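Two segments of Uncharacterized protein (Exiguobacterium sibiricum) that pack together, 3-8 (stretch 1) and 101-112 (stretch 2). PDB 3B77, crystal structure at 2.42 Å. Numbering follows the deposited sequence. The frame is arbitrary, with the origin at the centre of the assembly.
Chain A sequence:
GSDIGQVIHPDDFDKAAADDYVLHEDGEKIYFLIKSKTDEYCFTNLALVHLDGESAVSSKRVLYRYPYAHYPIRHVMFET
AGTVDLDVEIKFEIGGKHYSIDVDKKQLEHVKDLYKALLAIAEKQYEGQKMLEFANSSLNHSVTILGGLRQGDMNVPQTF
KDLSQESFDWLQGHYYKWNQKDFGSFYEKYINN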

# COMPACT_ATOMS: atom_id res chain seq x y z
N ASP A 3 -24.55 49.94 -35.31
CA ASP A 3 -25.39 50.56 -36.41
C ASP A 3 -26.81 49.92 -36.45
O ASP A 3 -26.96 48.73 -36.20
CB ASP A 3 -24.65 50.44 -37.75
CG ASP A 3 -25.13 51.43 -38.79
OD1 ASP A 3 -26.31 51.36 -39.20
OD2 ASP A 3 -24.30 52.27 -39.25
N ILE A 4 -27.83 50.72 -36.77
CA ILE A 4 -29.24 50.28 -36.62
C ILE A 4 -29.76 49.39 -37.76
O ILE A 4 -29.62 49.72 -38.94
CB ILE A 4 -30.18 51.49 -36.37
CG1 ILE A 4 -29.94 52.09 -34.95
CG2 ILE A 4 -31.67 51.07 -36.47
CD1 ILE A 4 -28.43 52.37 -34.53
N GLY A 5 -30.38 48.27 -37.40
CA GLY A 5 -30.75 47.25 -38.38
C GLY A 5 -32.21 47.03 -38.65
O GLY A 5 -33.05 47.42 -37.87
N GLN A 6 -32.48 46.36 -39.78
CA GLN A 6 -33.83 46.08 -40.24
C GLN A 6 -34.08 44.59 -40.33
O GLN A 6 -33.31 43.86 -40.93
CB GLN A 6 -34.08 46.69 -41.63
CG GLN A 6 -33.82 48.20 -41.79
CD GLN A 6 -34.81 49.07 -41.05
OE1 GLN A 6 -36.01 48.82 -41.08
NE2 GLN A 6 -34.32 50.10 -40.39
N VAL A 7 -35.18 44.13 -39.74
CA VAL A 7 -35.62 42.77 -39.91
C VAL A 7 -36.11 42.62 -41.34
O VAL A 7 -37.00 43.36 -41.78
CB VAL A 7 -36.74 42.41 -38.93
CG1 VAL A 7 -37.23 40.99 -39.17
CG2 VAL A 7 -36.27 42.60 -37.49
N ILE A 8 -35.51 41.68 -42.07
CA ILE A 8 -35.87 41.45 -43.46
C ILE A 8 -37.02 40.45 -43.53
O ILE A 8 -37.08 39.51 -42.74
CB ILE A 8 -34.66 40.91 -44.25
CG1 ILE A 8 -33.42 41.82 -44.10
CG2 ILE A 8 -35.03 40.67 -45.69
CD1 ILE A 8 -33.63 43.28 -44.41
N ILE A 101 -27.12 43.55 -31.00
CA ILE A 101 -27.68 43.99 -32.28
C ILE A 101 -28.81 44.97 -32.05
O ILE A 101 -29.77 44.65 -31.35
CB ILE A 101 -28.18 42.77 -33.11
CG1 ILE A 101 -27.07 41.71 -33.23
CG2 ILE A 101 -28.66 43.23 -34.48
CD1 ILE A 101 -27.54 40.40 -33.83
N ASP A 102 -28.68 46.17 -32.64
CA ASP A 102 -29.70 47.23 -32.56
C ASP A 102 -30.65 47.12 -33.74
O ASP A 102 -30.20 47.00 -34.87
CB ASP A 102 -29.06 48.61 -32.55
CG ASP A 102 -28.39 48.94 -31.22
OD1 ASP A 102 -29.04 48.76 -30.17
OD2 ASP A 102 -27.23 49.38 -31.23
N VAL A 103 -31.95 47.15 -33.47
CA VAL A 103 -32.96 46.93 -34.49
C VAL A 103 -34.04 48.01 -34.41
O VAL A 103 -34.43 48.44 -33.32
CB VAL A 103 -33.61 45.53 -34.34
CG1 VAL A 103 -34.58 45.26 -35.45
CG2 VAL A 103 -32.57 44.46 -34.31
N ASP A 104 -34.52 48.42 -35.59
CA ASP A 104 -35.59 49.39 -35.74
C ASP A 104 -36.74 49.06 -34.79
O ASP A 104 -37.36 48.00 -34.93
CB ASP A 104 -36.08 49.36 -37.19
CG ASP A 104 -37.04 50.52 -37.54
OD1 ASP A 104 -37.75 51.06 -36.65
OD2 ASP A 104 -37.08 50.85 -38.74
N LYS A 105 -37.03 49.98 -33.86
CA LYS A 105 -38.09 49.76 -32.88
C LYS A 105 -39.42 49.44 -33.52
O LYS A 105 -40.26 48.80 -32.88
CB LYS A 105 -38.24 50.92 -31.90
CG LYS A 105 -38.73 52.23 -32.52
CD LYS A 105 -38.74 53.39 -31.51
CE LYS A 105 -40.07 53.55 -30.76
NZ LYS A 105 -40.11 54.71 -29.77
N LYS A 106 -39.62 49.89 -34.75
CA LYS A 106 -40.84 49.57 -35.49
C LYS A 106 -41.08 48.06 -35.56
O LYS A 106 -42.22 47.61 -35.48
CB LYS A 106 -40.82 50.14 -36.92
CG LYS A 106 -41.00 51.68 -37.05
N GLN A 107 -40.01 47.29 -35.65
CA GLN A 107 -40.14 45.85 -35.82
C GLN A 107 -40.00 45.06 -34.53
O GLN A 107 -39.67 43.89 -34.56
CB GLN A 107 -39.11 45.39 -36.85
CG GLN A 107 -39.31 45.98 -38.22
CD GLN A 107 -38.05 45.99 -39.03
OE1 GLN A 107 -37.02 46.51 -38.60
NE2 GLN A 107 -38.12 45.43 -40.22
N LEU A 108 -40.30 45.69 -33.39
CA LEU A 108 -40.20 45.03 -32.07
C LEU A 108 -40.91 43.69 -32.03
O LEU A 108 -40.39 42.74 -31.44
CB LEU A 108 -40.81 45.94 -30.98
CG LEU A 108 -40.73 45.55 -29.49
CD1 LEU A 108 -41.03 46.79 -28.66
CD2 LEU A 108 -41.65 44.38 -29.04
N GLU A 109 -42.09 43.61 -32.65
CA GLU A 109 -42.87 42.38 -32.67
C GLU A 109 -42.01 41.21 -33.13
O GLU A 109 -42.13 40.11 -32.63
CB GLU A 109 -44.11 42.54 -33.56
N HIS A 110 -41.10 41.46 -34.06
CA HIS A 110 -40.27 40.41 -34.64
C HIS A 110 -39.03 40.10 -33.83
O HIS A 110 -38.66 38.94 -33.66
CB HIS A 110 -39.85 40.81 -36.06
CG HIS A 110 -41.00 41.01 -36.98
ND1 HIS A 110 -41.46 42.26 -37.35
CD2 HIS A 110 -41.81 40.12 -37.60
CE1 HIS A 110 -42.49 42.12 -38.15
NE2 HIS A 110 -42.72 40.83 -38.32
N VAL A 111 -38.37 41.15 -33.34
CA VAL A 111 -37.19 40.99 -32.50
C VAL A 111 -37.55 40.25 -31.21
O VAL A 111 -36.75 39.46 -30.70
CB VAL A 111 -36.50 42.34 -32.15
CG1 VAL A 111 -35.13 42.07 -31.52
CG2 VAL A 111 -36.31 43.21 -33.37
N LYS A 112 -38.75 40.49 -30.69
CA LYS A 112 -39.18 39.81 -29.48
C LYS A 112 -39.32 38.32 -29.79
O LYS A 112 -39.10 37.52 -28.92
CB LYS A 112 -40.50 40.37 -28.91
CG LYS A 112 -41.76 39.52 -29.27
CD LYS A 112 -43.08 40.12 -28.77
CE LYS A 112 -44.28 39.15 -29.01
NZ LYS A 112 -44.34 38.56 -30.40

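What does Ile 4 add to the contact? Mostly it lies alongside its partner. Its CA-to-CB bond points sideways, and the exposed side chain rests over the strand backbone, with Ile 4 CG2 4.0 Å from Asp 104 N and Ile 4 CD1 4.3 Å from Asp 102 CB. These are loose van der Waals contacts.

What fixes the register? Gly 5 does, through its backbone. Gly 5 N donates to Asp 102 O at 2.8 Å, and Gly 5 O accepts from Asp 104 N at 2.9 Å, so the two hydrogen bonds straddle Val 103 and make a single beta bridge. Glycine suits this buried spot: the backbones approach to 4.5 Å between Gly 5 CA and Val 103 CA, and an ideal CB on Gly 5 would sit only 3.3 Å from Asp 102 O.

Does Gln 6, whose CA-to-CB bond points away, still contribute? It does, because its m, m side chain brings its end back. Gln 6 NE2 gives a weak hydrogen bond to Asp 104 OD2 at 3.3 Å. The other carboxylate oxygen, Asp 104 OD1, accepts from Lys 106 N at 2.9 Å, so this aspartate also braces the turn leading into the helix.

Why does Val 7 have the most covered surface? Its CA-to-CB bond points toward stretch 2, and its branches reach both strand and helix: Val 7 CG2 lies 3.8 Å from Val 103 CG1 and 4.2 Å from Val 111 CG2, while Val 7 CG1 approaches His 110 CB at 4.1 Å. Its backbone is met by the amide of Gln 107, at the helix N-cap position, with a weak hydrogen bond from Val 7 N to Gln 107 OE1 at 3.2 Å. Altogether the contact buries 457 Å².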